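Local coordinates for RNA-binding protein Lsm (Halobacterium salinarum R1, PDB 6TFL) that forms a seven-membered Sm-like ring that binds uridine and calcium ions and probably binds RNA, at residues V19-K24 with M40-E45. Sequence-based numbering, arbitrary orientation.
Sequences VTVRLK and MNVVIE. With URI (uridine), chain Q.
N41 grips the uracil edge with both ends of its amide: N3 of URI donates to N41 OD1 over 3.0 Å, bent to 142°, while N41 ND2 gives a straighter bond (161°) to URI O4, also at 3.0 Å. The same amide is also held by G54 N, which donates to OD1, and by D37 OD2, which ND2 reaches, so its orientation is set; R53 of a neighbouring subunit also hydrogen-bonds the nucleoside. A leucine at N41 would probably leave N3 and O4 of the base without their mates and the G54 amide without its acceptor. V42 points its side chain at strand 19-23, and its CG2 meets V21 CG2 at 4.2 Å, a loose methyl contact. I44 does most of the touching. With CG1 anti to its carbonyl carbon (chi1 -54°), its CD1 lies 3.6 Å from V19 CG2 and 3.9 Å from V21 CG2, bridging the two valines. Strands 19-23 and 42-45 lie on opposite halves of the strongly bent Sm sheet; L33 and I52 pack around them. Across the inside of the small barrel these two strands thus meet through aliphatic side chains, without a hydrogen bond between them, whereas N41, at the loop end, supplies polar contacts to the base.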
loop_
_atom_site.group_PDB
_atom_site.type_symbol
_atom_site.label_atom_id
_atom_site.label_comp_id
_atom_site.label_asym_id
_atom_site.label_seq_id
_atom_site.Cartn_x
_atom_site.Cartn_y
_atom_site.Cartn_z
ATOM N N VAL A 19 -7.834 -8.310 -25.232
ATOM C CA VAL A 19 -6.659 -7.876 -24.486
ATOM C C VAL A 19 -6.145 -9.062 -23.686
ATOM O O VAL A 19 -6.871 -10.024 -23.425
ATOM C CB VAL A 19 -6.942 -6.691 -23.518
ATOM C CG1 VAL A 19 -7.499 -5.479 -24.259
ATOM C CG2 VAL A 19 -7.880 -7.121 -22.398
ATOM N N THR A 20 -4.876 -8.989 -23.297
ATOM C CA THR A 20 -4.299 -9.955 -22.370
ATOM C C THR A 20 -3.815 -9.223 -21.128
ATOM O O THR A 20 -3.092 -8.224 -21.222
ATOM C CB THR A 20 -3.167 -10.759 -23.006
ATOM O OG1 THR A 20 -3.711 -11.533 -24.075
ATOM C CG2 THR A 20 -2.555 -11.723 -21.999
ATOM N N VAL A 21 -4.254 -9.710 -19.977
ATOM C CA VAL A 21 -3.883 -9.179 -18.676
ATOM C C VAL A 21 -3.011 -10.207 -17.983
ATOM O O VAL A 21 -3.397 -11.376 -17.867
ATOM C CB VAL A 21 -5.125 -8.872 -17.830
ATOM C CG1 VAL A 21 -4.714 -8.245 -16.507
ATOM C CG2 VAL A 21 -6.053 -7.964 -18.598
ATOM N N ARG A 22 -1.846 -9.775 -17.514
ATOM C CA ARG A 22 -0.919 -10.651 -16.816
ATOM C C ARG A 22 -0.835 -10.222 -15.356
ATOM O O ARG A 22 -0.623 -9.040 -15.063
ATOM C CB ARG A 22 0.453 -10.627 -17.486
ATOM C CG ARG A 22 1.527 -11.454 -16.777
ATOM C CD ARG A 22 2.852 -11.418 -17.559
ATOM N NE ARG A 22 3.915 -10.680 -16.868
ATOM C CZ ARG A 22 4.727 -9.813 -17.469
ATOM N NH1 ARG A 22 4.583 -9.572 -18.770
ATOM N NH2 ARG A 22 5.680 -9.185 -16.773
ATOM N N LEU A 23 -0.996 -11.180 -14.448
ATOM C CA LEU A 23 -1.036 -10.912 -13.014
ATOM C C LEU A 23 0.310 -11.178 -12.347
ATOM O O LEU A 23 1.170 -11.869 -12.888
ATOM C CB LEU A 23 -2.131 -11.746 -12.341
ATOM C CG LEU A 23 -3.511 -11.506 -12.942
ATOM C CD1 LEU A 23 -4.571 -12.102 -12.043
ATOM C CD2 LEU A 23 -3.741 -10.014 -13.148
ATOM N N LYS A 24 0.473 -10.619 -11.144
ATOM C CA LYS A 24 1.733 -10.774 -10.418
ATOM C C LYS A 24 2.046 -12.232 -10.133
ATOM O O LYS A 24 3.220 -12.604 -10.060
ATOM C CB LYS A 24 1.705 -9.982 -9.113
ATOM C CG LYS A 24 1.612 -8.494 -9.332
ATOM C CD LYS A 24 1.572 -7.714 -8.035
ATOM C CE LYS A 24 1.462 -6.236 -8.350
ATOM N NZ LYS A 24 1.499 -5.427 -7.118
ATOM N N MET A 40 -7.571 0.581 -12.154
ATOM C CA MET A 40 -7.224 -0.429 -13.139
ATOM C C MET A 40 -7.768 -1.803 -12.767
ATOM O O MET A 40 -7.220 -2.820 -13.207
ATOM C CB MET A 40 -5.709 -0.507 -13.396
ATOM C CG MET A 40 -5.354 -0.577 -14.868
ATOM S SD MET A 40 -3.575 -0.764 -15.211
ATOM C CE MET A 40 -3.094 0.958 -15.298
ATOM N N ASN A 41 -8.838 -1.866 -11.969
ATOM C CA ASN A 41 -9.703 -3.037 -12.023
ATOM C C ASN A 41 -10.211 -3.161 -13.452
ATOM O O ASN A 41 -10.573 -2.158 -14.068
ATOM C CB ASN A 41 -10.895 -2.912 -11.077
ATOM C CG ASN A 41 -10.510 -2.602 -9.629
ATOM O OD1 ASN A 41 -9.426 -2.947 -9.157
ATOM N ND2 ASN A 41 -11.432 -1.966 -8.912
ATOM N N VAL A 42 -10.203 -4.375 -13.998
ATOM C CA VAL A 42 -10.711 -4.597 -15.344
ATOM C C VAL A 42 -11.758 -5.703 -15.296
ATOM O O VAL A 42 -11.760 -6.555 -14.399
ATOM C CB VAL A 42 -9.591 -4.947 -16.364
ATOM C CG1 VAL A 42 -8.624 -3.786 -16.529
ATOM C CG2 VAL A 42 -8.830 -6.207 -15.953
ATOM N N VAL A 43 -12.670 -5.665 -16.270
ATOM C CA VAL A 43 -13.594 -6.759 -16.542
ATOM C C VAL A 43 -13.210 -7.378 -17.885
ATOM O O VAL A 43 -13.149 -6.679 -18.905
ATOM C CB VAL A 43 -15.054 -6.279 -16.551
ATOM C CG1 VAL A 43 -16.006 -7.470 -16.581
ATOM C CG2 VAL A 43 -15.332 -5.382 -15.356
ATOM N N ILE A 44 -12.949 -8.685 -17.885
ATOM C CA ILE A 44 -12.515 -9.423 -19.068
ATOM C C ILE A 44 -13.550 -10.505 -19.356
ATOM O O ILE A 44 -13.874 -11.305 -18.470
ATOM C CB ILE A 44 -11.122 -10.058 -18.868
ATOM C CG1 ILE A 44 -10.087 -9.024 -18.440
ATOM C CG2 ILE A 44 -10.667 -10.728 -20.126
ATOM C CD1 ILE A 44 -9.864 -7.941 -19.448
ATOM N N GLU A 45 -14.047 -10.546 -20.595
ATOM C CA GLU A 45 -15.053 -11.522 -21.020
ATOM C C GLU A 45 -14.520 -12.307 -22.213
ATOM O O GLU A 45 -14.375 -11.762 -23.314
ATOM C CB GLU A 45 -16.380 -10.846 -21.363
ATOM C CG GLU A 45 -16.966 -10.068 -20.192
ATOM C CD GLU A 45 -18.405 -9.607 -20.421
ATOM O OE1 GLU A 45 -18.913 -8.809 -19.588
ATOM O OE2 GLU A 45 -19.023 -10.042 -21.426
HETATM N N1 URI Q . -7.533 -0.796 -5.223
HETATM C C2 URI Q . -7.843 -1.716 -6.207
HETATM N N3 URI Q . -9.179 -1.982 -6.355
HETATM C C4 URI Q . -10.219 -1.433 -5.646
HETATM C C5 URI Q . -9.824 -0.479 -4.650
HETATM C C6 URI Q . -8.524 -0.193 -4.481
HETATM O O2 URI Q . -6.996 -2.268 -6.899
HETATM O O4 URI Q . -11.367 -1.791 -5.929
HETATM C "C1'" URI Q . -6.099 -0.502 -5.089
HETATM C "C2'" URI Q . -5.653 0.738 -5.849
HETATM C "C3'" URI Q . -4.331 1.042 -5.153
HETATM C "C4'" URI Q . -4.638 0.690 -3.697
HETATM O "O2'" URI Q . -5.558 0.501 -7.238
HETATM O "O3'" URI Q . -3.318 0.173 -5.658
HETATM O "O4'" URI Q . -5.757 -0.250 -3.737
HETATM C "C5'" URI Q . -4.984 1.878 -2.831
HETATM O "O5'" URI Q . -3.918 2.827 -2.795
#